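Local coordinates for metallo-beta-lactamase superfamily protein (Thermus thermophilus, PDB 2ZWR) that binds two zinc ions in a histidine- and aspartate-lined site of the metallo-beta-lactamase fold and is probably a hydrolase, at residues Phe4-Gly9 and Leu37-Thr42; Ala15-Thr20 and Leu45-Ile50; Pro73-Pro78 and Arg113-Gln118. All coordinates share one frame; numbering follows the deposited sequence.

Contact 1 (Phe4-Gly9 and Leu37-Thr42); sequences FPVTLG and LALFQT
Leu39 of helix 33-43 rests on Phe4 and Val6 of strand 2-8, an edge strand of the first sheet in this alpha-beta/beta-alpha sandwich, the fold of the metallo-beta-lactamase superfamily. The contact belongs to the outer layer, where a helix packs on the sheet face turned away from the second sheet. Leu39 gives the largest share of the buried surface, with its CG anti to the backbone N (chi1 -170°), which carries the isopropyl end out from the helix to the strand. A single methyl, CD2, does most of the touching. It lies 4.3 Å from Phe4 CB, so that it meets the root of the phenylalanine side chain while the ring continues past it to Thr43 and Leu45. Phe4 and Val6 both start toward the helix, as alternate residues of one strand face do, whereas Pro5 between them turns away onto Tyr16. No hydrogen bond joins the two segments; the contact is apolar, and its three residues remain partly exposed. The strand is held separately by backbone hydrogen bonds of Phe4 to Leu17 and of Val6 to Ala15 in the neighbouring strand, and Leu36, one turn earlier in the helix, also packs on Val6. The Leu39 and Val6 side chains pass alongside each other in opposite directions, with Leu39 CD2 3.8 Å from Val6 CG1 and equally close to Phe4 O.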
loop_
_atom_site.group_PDB
_atom_site.type_symbol
_atom_site.label_atom_id
_atom_site.label_comp_id
_atom_site.label_asym_id
_atom_site.label_seq_id
_atom_site.Cartn_x
_atom_site.Cartn_y
_atom_site.Cartn_z
ATOM N N PHE A 4 6.892 -9.644 5.869
ATOM C CA PHE A 4 5.861 -10.676 5.930
ATOM C C PHE A 4 4.587 -10.271 5.176
ATOM O O PHE A 4 3.762 -9.497 5.693
ATOM C CB PHE A 4 5.560 -11.058 7.384
ATOM C CG PHE A 4 6.755 -11.586 8.124
ATOM C CD1 PHE A 4 7.047 -12.942 8.118
ATOM C CD2 PHE A 4 7.599 -10.725 8.818
ATOM C CE1 PHE A 4 8.158 -13.432 8.805
ATOM C CE2 PHE A 4 8.716 -11.210 9.503
ATOM C CZ PHE A 4 8.991 -12.559 9.491
ATOM N N PRO A 5 4.434 -10.787 3.939
ATOM C CA PRO A 5 3.266 -10.501 3.114
ATOM C C PRO A 5 2.095 -11.377 3.506
ATOM O O PRO A 5 2.284 -12.526 3.920
ATOM C CB PRO A 5 3.725 -10.879 1.694
ATOM C CG PRO A 5 5.183 -11.288 1.825
ATOM C CD PRO A 5 5.383 -11.670 3.239
ATOM N N VAL A 6 0.891 -10.841 3.362
ATOM C CA VAL A 6 -0.319 -11.639 3.538
ATOM C C VAL A 6 -1.402 -11.139 2.583
ATOM O O VAL A 6 -1.617 -9.929 2.446
ATOM C CB VAL A 6 -0.789 -11.669 5.019
ATOM C CG1 VAL A 6 -1.100 -10.248 5.543
ATOM C CG2 VAL A 6 -1.983 -12.644 5.206
ATOM N N THR A 7 -2.046 -12.069 1.891
ATOM C CA THR A 7 -3.091 -11.723 0.936
ATOM C C THR A 7 -4.447 -11.708 1.640
ATOM O O THR A 7 -4.767 -12.627 2.396
ATOM C CB THR A 7 -3.065 -12.663 -0.278
ATOM O OG1 THR A 7 -1.765 -12.599 -0.862
ATOM C CG2 THR A 7 -4.100 -12.262 -1.335
ATOM N N LEU A 8 -5.228 -10.656 1.391
ATOM C CA LEU A 8 -6.422 -10.367 2.180
ATOM C C LEU A 8 -7.621 -9.986 1.336
ATOM O O LEU A 8 -7.494 -9.235 0.370
ATOM C CB LEU A 8 -6.138 -9.232 3.181
ATOM C CG LEU A 8 -4.963 -9.367 4.163
ATOM C CD1 LEU A 8 -4.729 -8.042 4.838
ATOM C CD2 LEU A 8 -5.215 -10.478 5.198
ATOM N N GLY A 9 -8.785 -10.515 1.710
ATOM C CA GLY A 9 -10.066 -10.064 1.162
ATOM C C GLY A 9 -10.412 -10.640 -0.195
ATOM O O GLY A 9 -9.555 -11.242 -0.835
ATOM N N LEU A 37 -4.010 -10.076 12.887
ATOM C CA LEU A 37 -3.756 -10.362 14.293
ATOM C C LEU A 37 -2.999 -11.692 14.485
ATOM O O LEU A 37 -2.084 -11.768 15.293
ATOM C CB LEU A 37 -5.066 -10.342 15.092
ATOM C CG LEU A 37 -5.695 -8.950 15.265
ATOM C CD1 LEU A 37 -7.179 -9.045 15.671
ATOM C CD2 LEU A 37 -4.898 -8.095 16.245
ATOM N N ALA A 38 -3.373 -12.716 13.719
ATOM C CA ALA A 38 -2.678 -14.018 13.737
ATOM C C ALA A 38 -1.251 -13.948 13.196
ATOM O O ALA A 38 -0.369 -14.669 13.671
ATOM C CB ALA A 38 -3.480 -15.073 12.985
ATOM N N LEU A 39 -1.032 -13.088 12.202
ATOM C CA LEU A 39 0.313 -12.828 11.684
ATOM C C LEU A 39 1.232 -12.189 12.735
ATOM O O LEU A 39 2.412 -12.550 12.829
ATOM C CB LEU A 39 0.269 -11.958 10.417
ATOM C CG LEU A 39 1.586 -11.796 9.634
ATOM C CD1 LEU A 39 2.200 -13.145 9.254
ATOM C CD2 LEU A 39 1.407 -10.918 8.384
ATOM N N PHE A 40 0.695 -11.241 13.507
ATOM C CA PHE A 40 1.441 -10.642 14.620
ATOM C C PHE A 40 1.934 -11.732 15.566
ATOM O O PHE A 40 3.057 -11.666 16.048
ATOM C CB PHE A 40 0.607 -9.611 15.408
ATOM C CG PHE A 40 0.004 -8.505 14.569
ATOM C CD1 PHE A 40 0.440 -8.254 13.264
ATOM C CD2 PHE A 40 -1.001 -7.706 15.100
ATOM C CE1 PHE A 40 -0.130 -7.244 12.501
ATOM C CE2 PHE A 40 -1.574 -6.685 14.346
ATOM C CZ PHE A 40 -1.137 -6.453 13.045
ATOM N N GLN A 41 1.096 -12.743 15.802
ATOM C CA GLN A 41 1.414 -13.824 16.744
ATOM C C GLN A 41 2.520 -14.748 16.255
ATOM O O GLN A 41 3.437 -15.065 17.011
ATOM C CB GLN A 41 0.168 -14.640 17.096
ATOM C CG GLN A 41 -0.958 -13.830 17.749
ATOM C CD GLN A 41 -0.529 -13.175 19.050
ATOM O OE1 GLN A 41 0.222 -13.761 19.828
ATOM N NE2 GLN A 41 -0.995 -11.943 19.285
ATOM N N THR A 42 2.431 -15.163 14.991
ATOM C CA THR A 42 3.370 -16.125 14.413
ATOM C C THR A 42 4.734 -15.492 14.107
ATOM O O THR A 42 5.745 -16.199 14.035
ATOM C CB THR A 42 2.785 -16.859 13.154
ATOM O OG1 THR A 42 2.483 -15.912 12.128
ATOM C CG2 THR A 42 1.504 -17.597 13.499
#

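Contact 2 (Ala15-Thr20 and Leu45-Ile50); sequences AYLVET and LIPLAI
Strand 13-20 passes the connection from helix 33-43 to strand 50-51, with Leu17 CA 7.3 Å from Pro47 CA and Glu19 CA 7.5 Å from Leu45 CA, a spacing bridged by side chains with no hydrogen bond between the segments. In the metallo-beta-lactamase fold this connection leads from a helix of the outer layer back into the first sheet. Leu17 extends toward it, its chi1 of 179° stretching the side chain away from the backbone N, and divides its two methyls between two residues. CD2 reaches Leu45 CB at 4.0 Å, while CD1 approaches the ring of Pro47 at CD, 4.2 Å away, the two side chains crossing at about a right angle. Helix residues Leu39, Phe40 and Thr43 also touch Leu17, placing this buried leucine between helix and loop. Leu45 in turn packs against Pro24 of strand 23-27. Farther along, the extended chain of Glu19 crosses Leu45 nearly perpendicularly, and its aliphatic part lies against the leucine methyls. The carboxylate itself forms a salt bridge through OE1 with Arg2. Leu45 CD2 meets this acidic end at Glu19 CD, 3.7 Å away, with OE1 and OE2 each 3.8 Å from the same methyl.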
loop_
_atom_site.group_PDB
_atom_site.type_symbol
_atom_site.label_atom_id
_atom_site.label_comp_id
_atom_site.label_asym_id
_atom_site.label_seq_id
_atom_site.Cartn_x
_atom_site.Cartn_y
_atom_site.Cartn_z
ATOM N N ALA A 15 -1.149 -7.130 2.063
ATOM C CA ALA A 15 -0.631 -6.378 3.204
ATOM C C ALA A 15 0.809 -6.800 3.495
ATOM O O ALA A 15 1.206 -7.915 3.169
ATOM C CB ALA A 15 -1.496 -6.607 4.442
ATOM N N TYR A 16 1.587 -5.912 4.103
ATOM C CA TYR A 16 2.967 -6.227 4.448
ATOM C C TYR A 16 3.245 -5.804 5.872
ATOM O O TYR A 16 3.101 -4.626 6.212
ATOM C CB TYR A 16 3.969 -5.565 3.470
ATOM C CG TYR A 16 3.805 -6.036 2.031
ATOM C CD1 TYR A 16 4.460 -7.182 1.567
ATOM C CD2 TYR A 16 2.963 -5.359 1.149
ATOM C CE1 TYR A 16 4.283 -7.640 0.247
ATOM C CE2 TYR A 16 2.782 -5.811 -0.169
ATOM C CZ TYR A 16 3.447 -6.949 -0.606
ATOM O OH TYR A 16 3.273 -7.386 -1.906
ATOM N N LEU A 17 3.605 -6.780 6.703
ATOM C CA LEU A 17 4.123 -6.534 8.036
ATOM C C LEU A 17 5.642 -6.516 7.917
ATOM O O LEU A 17 6.263 -7.511 7.572
ATOM C CB LEU A 17 3.647 -7.608 9.020
ATOM C CG LEU A 17 4.122 -7.509 10.478
ATOM C CD1 LEU A 17 3.633 -6.226 11.177
ATOM C CD2 LEU A 17 3.718 -8.772 11.277
ATOM N N VAL A 18 6.227 -5.358 8.177
ATOM C CA VAL A 18 7.631 -5.118 7.866
ATOM C C VAL A 18 8.351 -4.700 9.138
ATOM O O VAL A 18 7.929 -3.755 9.814
ATOM C CB VAL A 18 7.797 -3.989 6.800
ATOM C CG1 VAL A 18 9.272 -3.777 6.453
ATOM C CG2 VAL A 18 6.966 -4.292 5.540
ATOM N N GLU A 19 9.432 -5.400 9.458
ATOM C CA GLU A 19 10.297 -4.993 10.560
ATOM C C GLU A 19 11.277 -3.950 10.036
ATOM O O GLU A 19 12.043 -4.223 9.134
ATOM C CB GLU A 19 11.039 -6.195 11.169
ATOM C CG GLU A 19 11.746 -5.870 12.503
ATOM C CD GLU A 19 12.246 -7.108 13.270
ATOM O OE1 GLU A 19 12.322 -8.218 12.681
ATOM O OE2 GLU A 19 12.567 -6.960 14.476
ATOM N N THR A 20 11.233 -2.745 10.588
ATOM C CA THR A 20 12.172 -1.698 10.183
ATOM C C THR A 20 13.184 -1.443 11.304
ATOM O O THR A 20 13.045 -1.965 12.414
ATOM C CB THR A 20 11.437 -0.377 9.776
ATOM O OG1 THR A 20 11.182 0.433 10.933
ATOM C CG2 THR A 20 10.107 -0.677 9.056
ATOM N N LEU A 45 5.798 -9.874 15.944
ATOM C CA LEU A 45 5.947 -8.450 15.607
ATOM C C LEU A 45 4.646 -7.671 15.825
ATOM O O LEU A 45 3.595 -8.068 15.325
ATOM C CB LEU A 45 6.400 -8.294 14.153
ATOM C CG LEU A 45 7.770 -8.829 13.723
ATOM C CD1 LEU A 45 7.906 -8.743 12.210
ATOM C CD2 LEU A 45 8.906 -8.062 14.414
ATOM N N ILE A 46 4.722 -6.576 16.579
ATOM C CA ILE A 46 3.576 -5.691 16.760
ATOM C C ILE A 46 3.834 -4.384 16.008
ATOM O O ILE A 46 4.780 -3.667 16.331
ATOM C CB ILE A 46 3.302 -5.371 18.255
ATOM C CG1 ILE A 46 3.421 -6.626 19.130
ATOM C CG2 ILE A 46 1.923 -4.707 18.424
ATOM C CD1 ILE A 46 3.541 -6.302 20.629
ATOM N N PRO A 47 2.980 -4.054 15.020
ATOM C CA PRO A 47 3.201 -2.816 14.256
ATOM C C PRO A 47 3.082 -1.582 15.151
ATOM O O PRO A 47 2.303 -1.583 16.111
ATOM C CB PRO A 47 2.072 -2.834 13.213
ATOM C CG PRO A 47 1.002 -3.684 13.834
ATOM C CD PRO A 47 1.762 -4.761 14.580
ATOM N N LEU A 48 3.863 -0.553 14.841
ATOM C CA LEU A 48 3.810 0.714 15.561
ATOM C C LEU A 48 2.939 1.736 14.836
ATOM O O LEU A 48 2.597 2.780 15.384
ATOM C CB LEU A 48 5.226 1.281 15.741
ATOM C CG LEU A 48 6.189 0.432 16.576
ATOM C CD1 LEU A 48 7.519 1.140 16.750
ATOM C CD2 LEU A 48 5.568 0.063 17.927
ATOM N N ALA A 49 2.590 1.424 13.596
ATOM C CA ALA A 49 1.848 2.333 12.748
ATOM C C ALA A 49 1.288 1.575 11.555
ATOM O O ALA A 49 1.783 0.512 11.193
ATOM C CB ALA A 49 2.769 3.485 12.269
ATOM N N ILE A 50 0.252 2.145 10.951
ATOM C CA ILE A 50 -0.287 1.689 9.682
ATOM C C ILE A 50 0.155 2.694 8.611
ATOM O O ILE A 50 -0.021 3.898 8.782
ATOM C CB ILE A 50 -1.847 1.548 9.742
ATOM C CG1 ILE A 50 -2.234 0.338 10.617
ATOM C CG2 ILE A 50 -2.450 1.446 8.319
ATOM C CD1 ILE A 50 -3.733 0.164 10.921
#

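Contact 3 (Pro73-Pro78 and Arg113-Gln118); sequences PVYLHP and RLFGFQ
Tyr75 and Leu114 are the nearest backbone pair, their CA atoms 9.9 Å apart, between strand 74-76 and a hairpin closed by a type I' turn from Leu114 to Phe117. Side chains fill the distance. Leu114 CD1 lies over one face of the Tyr75 ring in a CH-pi contact, 3.7 Å from the ring centroid and 19° off the ring normal. The methyl is shifted toward the CD1 side of the ring, where its closest approach, to Tyr75 CD1, is 3.5 Å. Leu114 has CG between its backbone N and carbonyl carbon (chi1 80°), the orientation that brings its branched end to the tyrosine. Phe115, in the turn with positive phi, adds a looser contact: its ring presents an edge, and CE2 comes 4.4 Å from Tyr75 CE2. Leu51 of strand 50-51 touches all three side chains. The tyrosine's phenolic end is tied down by a hydrogen bond from Arg106 NH1 to OH, while the hairpin is closed by two backbone bonds, Leu114 N to Phe117 O and Phe117 N to Leu114 O. Here a strand of the first sheet meets the edge hairpin of the second, the apolar sheet-on-sheet packing characteristic of the metallo-beta-lactamase beta sandwich.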
loop_
_atom_site.group_PDB
_atom_site.type_symbol
_atom_site.label_atom_id
_atom_site.label_comp_id
_atom_site.label_asym_id
_atom_site.label_seq_id
_atom_site.Cartn_x
_atom_site.Cartn_y
_atom_site.Cartn_z
ATOM N N PRO A 73 -1.375 4.813 14.828
ATOM C CA PRO A 73 -1.463 5.930 13.893
ATOM C C PRO A 73 -1.533 5.412 12.457
ATOM O O PRO A 73 -0.925 4.382 12.134
ATOM C CB PRO A 73 -0.166 6.717 14.131
ATOM C CG PRO A 73 0.754 5.805 14.808
ATOM C CD PRO A 73 -0.096 4.797 15.562
ATOM N N VAL A 74 -2.305 6.119 11.627
ATOM C CA VAL A 74 -2.504 5.774 10.230
ATOM C C VAL A 74 -1.931 6.878 9.369
ATOM O O VAL A 74 -2.340 8.027 9.482
ATOM C CB VAL A 74 -4.006 5.576 9.889
ATOM C CG1 VAL A 74 -4.180 5.245 8.414
ATOM C CG2 VAL A 74 -4.610 4.474 10.746
ATOM N N TYR A 75 -0.975 6.516 8.511
ATOM C CA TYR A 75 -0.325 7.453 7.613
ATOM C C TYR A 75 -0.916 7.334 6.209
ATOM O O TYR A 75 -0.946 6.238 5.625
ATOM C CB TYR A 75 1.190 7.194 7.584
ATOM C CG TYR A 75 1.897 7.637 8.841
ATOM C CD1 TYR A 75 2.513 8.882 8.907
ATOM C CD2 TYR A 75 1.920 6.819 9.979
ATOM C CE1 TYR A 75 3.161 9.305 10.076
ATOM C CE2 TYR A 75 2.541 7.229 11.151
ATOM C CZ TYR A 75 3.164 8.473 11.190
ATOM O OH TYR A 75 3.792 8.879 12.339
ATOM N N LEU A 76 -1.379 8.466 5.681
ATOM C CA LEU A 76 -1.965 8.520 4.348
ATOM C C LEU A 76 -1.674 9.859 3.707
ATOM O O LEU A 76 -1.721 10.887 4.385
ATOM C CB LEU A 76 -3.487 8.338 4.431
ATOM C CG LEU A 76 -4.317 8.402 3.151
ATOM C CD1 LEU A 76 -4.210 7.101 2.351
ATOM C CD2 LEU A 76 -5.759 8.715 3.513
ATOM N N HIS A 77 -1.376 9.847 2.408
ATOM C CA HIS A 77 -1.277 11.090 1.641
ATOM C C HIS A 77 -2.645 11.799 1.643
ATOM O O HIS A 77 -3.673 11.185 1.320
ATOM C CB HIS A 77 -0.817 10.803 0.212
ATOM C CG HIS A 77 -0.296 12.004 -0.512
ATOM N ND1 HIS A 77 -1.127 12.957 -1.063
ATOM C CD2 HIS A 77 0.969 12.408 -0.776
ATOM C CE1 HIS A 77 -0.395 13.901 -1.628
ATOM N NE2 HIS A 77 0.881 13.588 -1.476
ATOM N N PRO A 78 -2.662 13.095 2.009
ATOM C CA PRO A 78 -3.902 13.867 2.137
ATOM C C PRO A 78 -4.771 13.903 0.869
ATOM O O PRO A 78 -5.979 14.109 0.968
ATOM C CB PRO A 78 -3.413 15.278 2.504
ATOM C CG PRO A 78 -1.975 15.309 2.114
ATOM C CD PRO A 78 -1.477 13.915 2.326
ATOM N N ARG A 113 10.621 11.029 5.096
ATOM C CA ARG A 113 11.279 9.827 5.613
ATOM C C ARG A 113 10.571 9.353 6.866
ATOM O O ARG A 113 10.421 10.124 7.816
ATOM C CB ARG A 113 12.746 10.107 5.967
ATOM C CG ARG A 113 13.750 9.737 4.906
ATOM C CD ARG A 113 13.878 10.818 3.865
ATOM N NE ARG A 113 15.230 10.858 3.309
ATOM N N LEU A 114 10.140 8.093 6.870
ATOM C CA LEU A 114 9.555 7.492 8.069
ATOM C C LEU A 114 9.763 5.996 8.055
ATOM O O LEU A 114 9.648 5.354 7.000
ATOM C CB LEU A 114 8.054 7.835 8.241
ATOM C CG LEU A 114 6.968 7.079 7.455
ATOM C CD1 LEU A 114 5.590 7.383 8.008
ATOM C CD2 LEU A 114 7.011 7.427 5.993
ATOM N N PHE A 115 10.074 5.459 9.231
ATOM C CA PHE A 115 10.324 4.034 9.430
ATOM C C PHE A 115 11.285 3.452 8.402
ATOM O O PHE A 115 11.109 2.322 7.944
ATOM C CB PHE A 115 9.006 3.250 9.453
ATOM C CG PHE A 115 8.106 3.604 10.606
ATOM C CD1 PHE A 115 8.293 3.016 11.858
ATOM C CD2 PHE A 115 7.059 4.505 10.433
ATOM C CE1 PHE A 115 7.455 3.336 12.930
ATOM C CE2 PHE A 115 6.204 4.829 11.487
ATOM C CZ PHE A 115 6.399 4.241 12.740
ATOM N N GLY A 116 12.309 4.231 8.051
ATOM C CA GLY A 116 13.360 3.771 7.149
ATOM C C GLY A 116 12.991 3.825 5.677
ATOM O O GLY A 116 13.761 3.342 4.836
ATOM N N PHE A 117 11.829 4.409 5.364
ATOM C CA PHE A 117 11.365 4.558 3.977
ATOM C C PHE A 117 11.442 6.005 3.490
ATOM O O PHE A 117 11.315 6.948 4.274
ATOM C CB PHE A 117 9.904 4.083 3.821
ATOM C CG PHE A 117 9.696 2.603 4.065
ATOM C CD1 PHE A 117 10.215 1.654 3.191
ATOM C CD2 PHE A 117 8.952 2.168 5.160
ATOM C CE1 PHE A 117 10.012 0.298 3.418
ATOM C CE2 PHE A 117 8.743 0.824 5.400
ATOM C CZ PHE A 117 9.268 -0.118 4.530
ATOM N N GLN A 118 11.616 6.172 2.186
ATOM C CA GLN A 118 11.410 7.463 1.545
ATOM C C GLN A 118 10.062 7.401 0.823
ATOM O O GLN A 118 9.783 6.443 0.091
ATOM C CB GLN A 118 12.553 7.761 0.570
ATOM C CG GLN A 118 12.360 9.013 -0.292
ATOM C CD GLN A 118 13.475 9.224 -1.338
ATOM O OE1 GLN A 118 13.643 10.332 -1.852
ATOM N NE2 GLN A 118 14.233 8.168 -1.648
#

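How the contacts relate
All three contacts reach the first mixed sheet. Contact 1 joins its edge strand 2-8 to helix 33-43, contact 2 its next strand 13-20 to the loop after that helix, and contact 3 strand 74-76 to the second sheet. Contacts 1 and 2 interleave along the chain, with centres 10 Å apart; contact 3 follows both, its centre 12 Å from contact 2 and 20 Å from contact 1. Contact 2 links the others: its strand pairs with 2-8, and Ile50 bonds by backbone to Pro73 and Tyr75. Thus one sheet connects the outer helix layer on one of its faces to the sheet-on-sheet interface on the other, in the fold that carries the zinc site.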